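Hypothetical protein PH1897 (Pyrococcus horikoshii, PDB 1VDW) probably hydrolyses fructose 1,6-bisphosphate to fructose 6-phosphate and phosphate with magnesium, as a homodimeric member of the inositol monophosphatase superfamily. Local coordinates at residues A186-V191 against A238-E243; F98-V103 against I175-A180. All coordinates share one frame; numbering follows the deposited sequence.

Interaction 1: residues A186-V191 against A238-E243; sequences ALDAVV and AANNEE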
loop_
_atom_site.group_PDB
_atom_site.type_symbol
_atom_site.label_atom_id
_atom_site.label_comp_id
_atom_site.label_asym_id
_atom_site.label_seq_id
_atom_site.Cartn_x
_atom_site.Cartn_y
_atom_site.Cartn_z
ATOM N N ALA A 186 10.480 -4.674 -7.119
ATOM C CA ALA A 186 9.698 -4.927 -5.912
ATOM C C ALA A 186 8.426 -5.714 -6.231
ATOM O O ALA A 186 7.743 -6.193 -5.326
ATOM C CB ALA A 186 9.351 -3.608 -5.237
ATOM N N LEU A 187 8.119 -5.828 -7.523
ATOM C CA LEU A 187 6.960 -6.567 -8.027
ATOM C C LEU A 187 7.369 -7.207 -9.347
ATOM O O LEU A 187 8.308 -6.745 -10.001
ATOM C CB LEU A 187 5.771 -5.634 -8.286
ATOM C CG LEU A 187 5.082 -4.990 -7.084
ATOM C CD1 LEU A 187 4.053 -3.976 -7.582
ATOM C CD2 LEU A 187 4.430 -6.058 -6.218
ATOM N N ASP A 188 6.660 -8.262 -9.742
ATOM C CA ASP A 188 6.944 -8.950 -11.000
ATOM C C ASP A 188 6.019 -8.479 -12.117
ATOM O O ASP A 188 6.353 -8.597 -13.294
ATOM C CB ASP A 188 6.796 -10.458 -10.821
ATOM C CG ASP A 188 7.742 -11.008 -9.780
ATOM O OD1 ASP A 188 8.963 -11.063 -10.046
ATOM O OD2 ASP A 188 7.259 -11.373 -8.691
ATOM N N ALA A 189 4.854 -7.954 -11.751
ATOM C CA ALA A 189 3.904 -7.468 -12.747
ATOM C C ALA A 189 2.911 -6.476 -12.151
ATOM O O ALA A 189 2.714 -6.421 -10.934
ATOM C CB ALA A 189 3.141 -8.648 -13.370
ATOM N N VAL A 190 2.311 -5.685 -13.033
ATOM C CA VAL A 190 1.290 -4.703 -12.687
ATOM C C VAL A 190 0.189 -4.948 -13.708
ATOM O O VAL A 190 0.407 -4.840 -14.919
ATOM C CB VAL A 190 1.801 -3.256 -12.817
ATOM C CG1 VAL A 190 0.662 -2.277 -12.554
ATOM C CG2 VAL A 190 2.928 -3.020 -11.823
ATOM N N VAL A 191 -0.991 -5.279 -13.207
ATOM C CA VAL A 191 -2.125 -5.602 -14.055
ATOM C C VAL A 191 -3.327 -4.749 -13.696
ATOM O O VAL A 191 -3.817 -4.806 -12.570
ATOM C CB VAL A 191 -2.507 -7.087 -13.878
ATOM C CG1 VAL A 191 -3.675 -7.449 -14.791
ATOM C CG2 VAL A 191 -1.306 -7.966 -14.157
ATOM N N ALA A 238 1.822 -5.152 -17.414
ATOM C CA ALA A 238 3.258 -4.905 -17.425
ATOM C C ALA A 238 3.938 -5.991 -16.609
ATOM O O ALA A 238 3.481 -6.322 -15.511
ATOM C CB ALA A 238 3.557 -3.530 -16.833
ATOM N N ALA A 239 5.029 -6.543 -17.125
ATOM C CA ALA A 239 5.715 -7.607 -16.410
ATOM C C ALA A 239 7.206 -7.657 -16.676
ATOM O O ALA A 239 7.715 -7.018 -17.597
ATOM C CB ALA A 239 5.077 -8.957 -16.755
ATOM N N ASN A 240 7.895 -8.444 -15.861
ATOM C CA ASN A 240 9.337 -8.616 -15.976
ATOM C C ASN A 240 9.652 -9.921 -16.701
ATOM O O ASN A 240 10.798 -10.371 -16.712
ATOM C CB ASN A 240 9.963 -8.659 -14.581
ATOM C CG ASN A 240 9.479 -9.844 -13.755
ATOM O OD1 ASN A 240 8.618 -10.617 -14.184
ATOM N ND2 ASN A 240 10.030 -9.984 -12.558
ATOM N N ASN A 241 8.639 -10.516 -17.318
ATOM C CA ASN A 241 8.807 -11.797 -17.991
ATOM C C ASN A 241 7.691 -11.981 -19.015
ATOM O O ASN A 241 6.514 -11.842 -18.688
ATOM C CB ASN A 241 8.768 -12.899 -16.925
ATOM C CG ASN A 241 8.945 -14.285 -17.495
ATOM O OD1 ASN A 241 8.006 -14.876 -18.024
ATOM N ND2 ASN A 241 10.157 -14.816 -17.383
ATOM N N GLU A 242 8.066 -12.290 -20.255
ATOM C CA GLU A 242 7.094 -12.475 -21.330
ATOM C C GLU A 242 6.142 -13.644 -21.084
ATOM O O GLU A 242 4.946 -13.537 -21.354
ATOM C CB GLU A 242 7.819 -12.670 -22.666
ATOM C CG GLU A 242 6.909 -12.902 -23.874
ATOM C CD GLU A 242 5.924 -11.770 -24.121
ATOM O OE1 GLU A 242 6.303 -10.591 -23.947
ATOM O OE2 GLU A 242 4.771 -12.057 -24.510
ATOM N N GLU A 243 6.663 -14.756 -20.576
ATOM C CA GLU A 243 5.815 -15.916 -20.316
ATOM C C GLU A 243 4.751 -15.593 -19.270
ATOM O O GLU A 243 3.600 -16.002 -19.401
ATOM C CB GLU A 243 6.652 -17.110 -19.846
ATOM C CG GLU A 243 5.845 -18.393 -19.692
ATOM C CD GLU A 243 6.680 -19.562 -19.203
ATOM O OE1 GLU A 243 6.157 -20.697 -19.187
ATOM O OE2 GLU A 243 7.855 -19.347 -18.834
#
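Val190 and Ala238 form an antiparallel hydrogen-bonded pair, closed by Val190 N to Ala238 O at 2.8 Å and the almost straight return bond from Ala238 N to Val190 O at 2.9 Å. In the next, non-hydrogen-bonded pair, the CA atoms of Ala189 and Ala239 are 4.1 Å apart, and their methyls touch, CB to CB 3.9 Å. CA-H...O contacts, from Ala189 CA to Ala238 O and from Ala239 CA to Asp188 O, add to this tight part. One sheet face, with Ala189 and Ala239, is covered by helix 242-250 through Leu245 and Ile248; the other, with Val190 and Ala238, lies against helix 175-184. The contact is looser and partly open to solvent at Asn240, past the end of strand 234-239, while Asp188 beside it stays buried. Asp188 O accepts a hydrogen bond from Asn240 N, while Asn240 ND2 reaches Asp188 OD1 at 2.9 Å in a bent bond to its anti lone pair. CG of Asn240 sits between its own backbone N and carbonyl carbon (chi1 63°), which folds the amide back over Asp188, its plane 54° from the carboxylate. The strongest partner of Asp188 is Arg143, in a salt bridge to OD2, which also accepts a hydrogen bond from Ser150 N. Asn241 caps helix 242-250 through Leu244 N. This is antiparallel pairing of strands 189-193 and 234-239 inside the mixed sheet of an alpha/beta inositol monophosphatase fold.

Interaction 2: residues F98-V103 against I175-A180; sequences FFAVSV and IALELA. With EDO (1,2-ethanediol), chain C.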
loop_
_atom_site.group_PDB
_atom_site.type_symbol
_atom_site.label_atom_id
_atom_site.label_comp_id
_atom_site.label_asym_id
_atom_site.label_seq_id
_atom_site.Cartn_x
_atom_site.Cartn_y
_atom_site.Cartn_z
ATOM N N PHE A 98 0.819 6.050 0.087
ATOM C CA PHE A 98 1.027 5.638 -1.292
ATOM C C PHE A 98 0.483 6.720 -2.212
ATOM O O PHE A 98 -0.696 6.733 -2.533
ATOM C CB PHE A 98 0.313 4.316 -1.601
ATOM C CG PHE A 98 0.966 3.118 -0.986
ATOM C CD1 PHE A 98 2.266 2.758 -1.330
ATOM C CD2 PHE A 98 0.291 2.366 -0.037
ATOM C CE1 PHE A 98 2.882 1.665 -0.726
ATOM C CE2 PHE A 98 0.900 1.273 0.571
ATOM C CZ PHE A 98 2.199 0.924 0.225
ATOM N N PHE A 99 1.347 7.651 -2.601
ATOM C CA PHE A 99 0.970 8.720 -3.521
ATOM C C PHE A 99 2.241 9.228 -4.185
ATOM O O PHE A 99 3.338 9.013 -3.674
ATOM C CB PHE A 99 0.189 9.838 -2.807
ATOM C CG PHE A 99 0.853 10.369 -1.577
ATOM C CD1 PHE A 99 1.813 11.375 -1.661
ATOM C CD2 PHE A 99 0.500 9.884 -0.323
ATOM C CE1 PHE A 99 2.405 11.889 -0.510
ATOM C CE2 PHE A 99 1.090 10.395 0.831
ATOM C CZ PHE A 99 2.041 11.397 0.736
ATOM N N ALA A 100 2.095 9.892 -5.327
ATOM C CA ALA A 100 3.262 10.344 -6.066
ATOM C C ALA A 100 2.938 11.402 -7.094
ATOM O O ALA A 100 1.775 11.691 -7.365
ATOM C CB ALA A 100 3.885 9.150 -6.781
ATOM N N VAL A 101 4.001 11.975 -7.651
ATOM C CA VAL A 101 3.905 12.944 -8.735
ATOM C C VAL A 101 4.459 12.175 -9.936
ATOM O O VAL A 101 5.509 11.532 -9.832
ATOM C CB VAL A 101 4.789 14.174 -8.491
ATOM C CG1 VAL A 101 4.745 15.093 -9.707
ATOM C CG2 VAL A 101 4.311 14.913 -7.258
ATOM N N SER A 102 3.762 12.240 -11.065
ATOM C CA SER A 102 4.168 11.517 -12.274
ATOM C C SER A 102 4.280 12.467 -13.465
ATOM O O SER A 102 3.308 13.138 -13.813
ATOM C CB SER A 102 3.132 10.424 -12.572
ATOM O OG SER A 102 3.402 9.752 -13.788
ATOM N N VAL A 103 5.456 12.517 -14.087
ATOM C CA VAL A 103 5.682 13.404 -15.228
ATOM C C VAL A 103 6.457 12.714 -16.344
ATOM O O VAL A 103 7.525 12.156 -16.108
ATOM C CB VAL A 103 6.492 14.660 -14.807
ATOM C CG1 VAL A 103 6.870 15.481 -16.034
ATOM C CG2 VAL A 103 5.688 15.507 -13.844
ATOM N N ILE A 175 -1.087 3.843 -9.281
ATOM C CA ILE A 175 -0.471 3.085 -10.356
ATOM C C ILE A 175 0.948 3.532 -10.714
ATOM O O ILE A 175 1.771 2.712 -11.122
ATOM C CB ILE A 175 -1.377 3.096 -11.621
ATOM C CG1 ILE A 175 -1.095 1.857 -12.470
ATOM C CG2 ILE A 175 -1.146 4.357 -12.445
ATOM C CD1 ILE A 175 -1.555 0.563 -11.823
ATOM N N ALA A 176 1.247 4.819 -10.565
ATOM C CA ALA A 176 2.592 5.292 -10.881
ATOM C C ALA A 176 3.599 4.591 -9.982
ATOM O O ALA A 176 4.662 4.169 -10.439
ATOM C CB ALA A 176 2.689 6.807 -10.695
ATOM N N LEU A 177 3.274 4.469 -8.701
ATOM C CA LEU A 177 4.175 3.798 -7.778
ATOM C C LEU A 177 4.256 2.316 -8.069
ATOM O O LEU A 177 5.324 1.718 -7.962
ATOM C CB LEU A 177 3.732 3.991 -6.327
ATOM C CG LEU A 177 3.874 5.405 -5.774
ATOM C CD1 LEU A 177 3.498 5.392 -4.308
ATOM C CD2 LEU A 177 5.307 5.905 -5.952
ATOM N N GLU A 178 3.136 1.708 -8.436
ATOM C CA GLU A 178 3.176 0.287 -8.705
ATOM C C GLU A 178 4.066 0.001 -9.910
ATOM O O GLU A 178 4.827 -0.962 -9.907
ATOM C CB GLU A 178 1.743 -0.240 -8.829
ATOM C CG GLU A 178 1.132 -0.333 -7.422
ATOM C CD GLU A 178 -0.379 -0.330 -7.382
ATOM O OE1 GLU A 178 -0.987 0.658 -7.841
ATOM O OE2 GLU A 178 -0.962 -1.313 -6.870
ATOM N N LEU A 179 4.014 0.862 -10.920
ATOM C CA LEU A 179 4.875 0.700 -12.083
ATOM C C LEU A 179 6.336 0.975 -11.695
ATOM O O LEU A 179 7.246 0.304 -12.184
ATOM C CB LEU A 179 4.423 1.635 -13.206
ATOM C CG LEU A 179 3.140 1.166 -13.903
ATOM C CD1 LEU A 179 2.578 2.285 -14.760
ATOM C CD2 LEU A 179 3.439 -0.070 -14.754
ATOM N N ALA A 180 6.564 1.953 -10.821
ATOM C CA ALA A 180 7.916 2.261 -10.364
ATOM C C ALA A 180 8.461 1.071 -9.569
ATOM O O ALA A 180 9.649 0.748 -9.650
ATOM C CB ALA A 180 7.906 3.517 -9.493
HETATM C C1 EDO C . -5.559 6.147 -10.937
HETATM O O1 EDO C . -5.762 7.231 -10.035
HETATM C C2 EDO C . -4.052 5.851 -11.041
HETATM O O2 EDO C . -3.523 5.494 -9.751
#
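Leu177 points its forked end from the helix at the start of strand 100-107, and its two methyls part company there. The Ala100 methyl comes to the flank of the CG-CD2 arm, its CB 3.6 Å from Leu177 CD2, whereas Leu177 CD1 rests against the backbone, 3.6 Å from Phe99 N, and comes to the edge of the Phe98 ring, near its plane, 4.2 Å from Phe98 CD1. The leucine CG stands anti to its carbonyl carbon (chi1 -69°), carrying the fork across to the strand. Phe98 and Leu177 cross obliquely, the ring offering its rim and not its face; beyond them Phe98 packs on Ile96 of the second subunit. One helix position back, Ala176 faces Ser102, CB to CB 4.1 Å. Replacing Leu177 by alanine would probably open a gap between the Ala100 methyl and the Phe98 edge and leave that ring with less to hold its rotation. At the helix start Ile175 N gives a nearly straight hydrogen bond of 3.0 Å to O2 of an ethanediol, probably from the crystallisation liquor, which is also hydrogen-bonded to Asp87 OD1. Asp87, a predicted magnesium ligand, accepts a hydrogen bond from Ala176 N as well. With no hydrogen bond between strand and helix, their spacing here rests on van der Waals contact, chiefly between alanine and leucine groups, and probably matters for the predicted metal site beside it.

Overall arrangement
Interaction 2 closes before interaction 1 opens along the chain, and their centres lie about 16 Å apart. Helix 175-184 joins them: it packs on strand 100-107 of the eight-stranded mixed sheet and is followed directly by strand 189-193 of the five-stranded one, so it lies between the two sheets. The contacts also touch, Val190 CG2 approaching Glu178 O at 3.4 Å and Ala238 CB approaching Leu179 CD2 at 4.0 Å. Interaction 2 lies near the centre of the chain, beside the predicted metal ligands Asp84 and Asp87; interaction 1 is farther out. Through this helix the second sheet is thus packed against the part of the fold that carries the probable magnesium site.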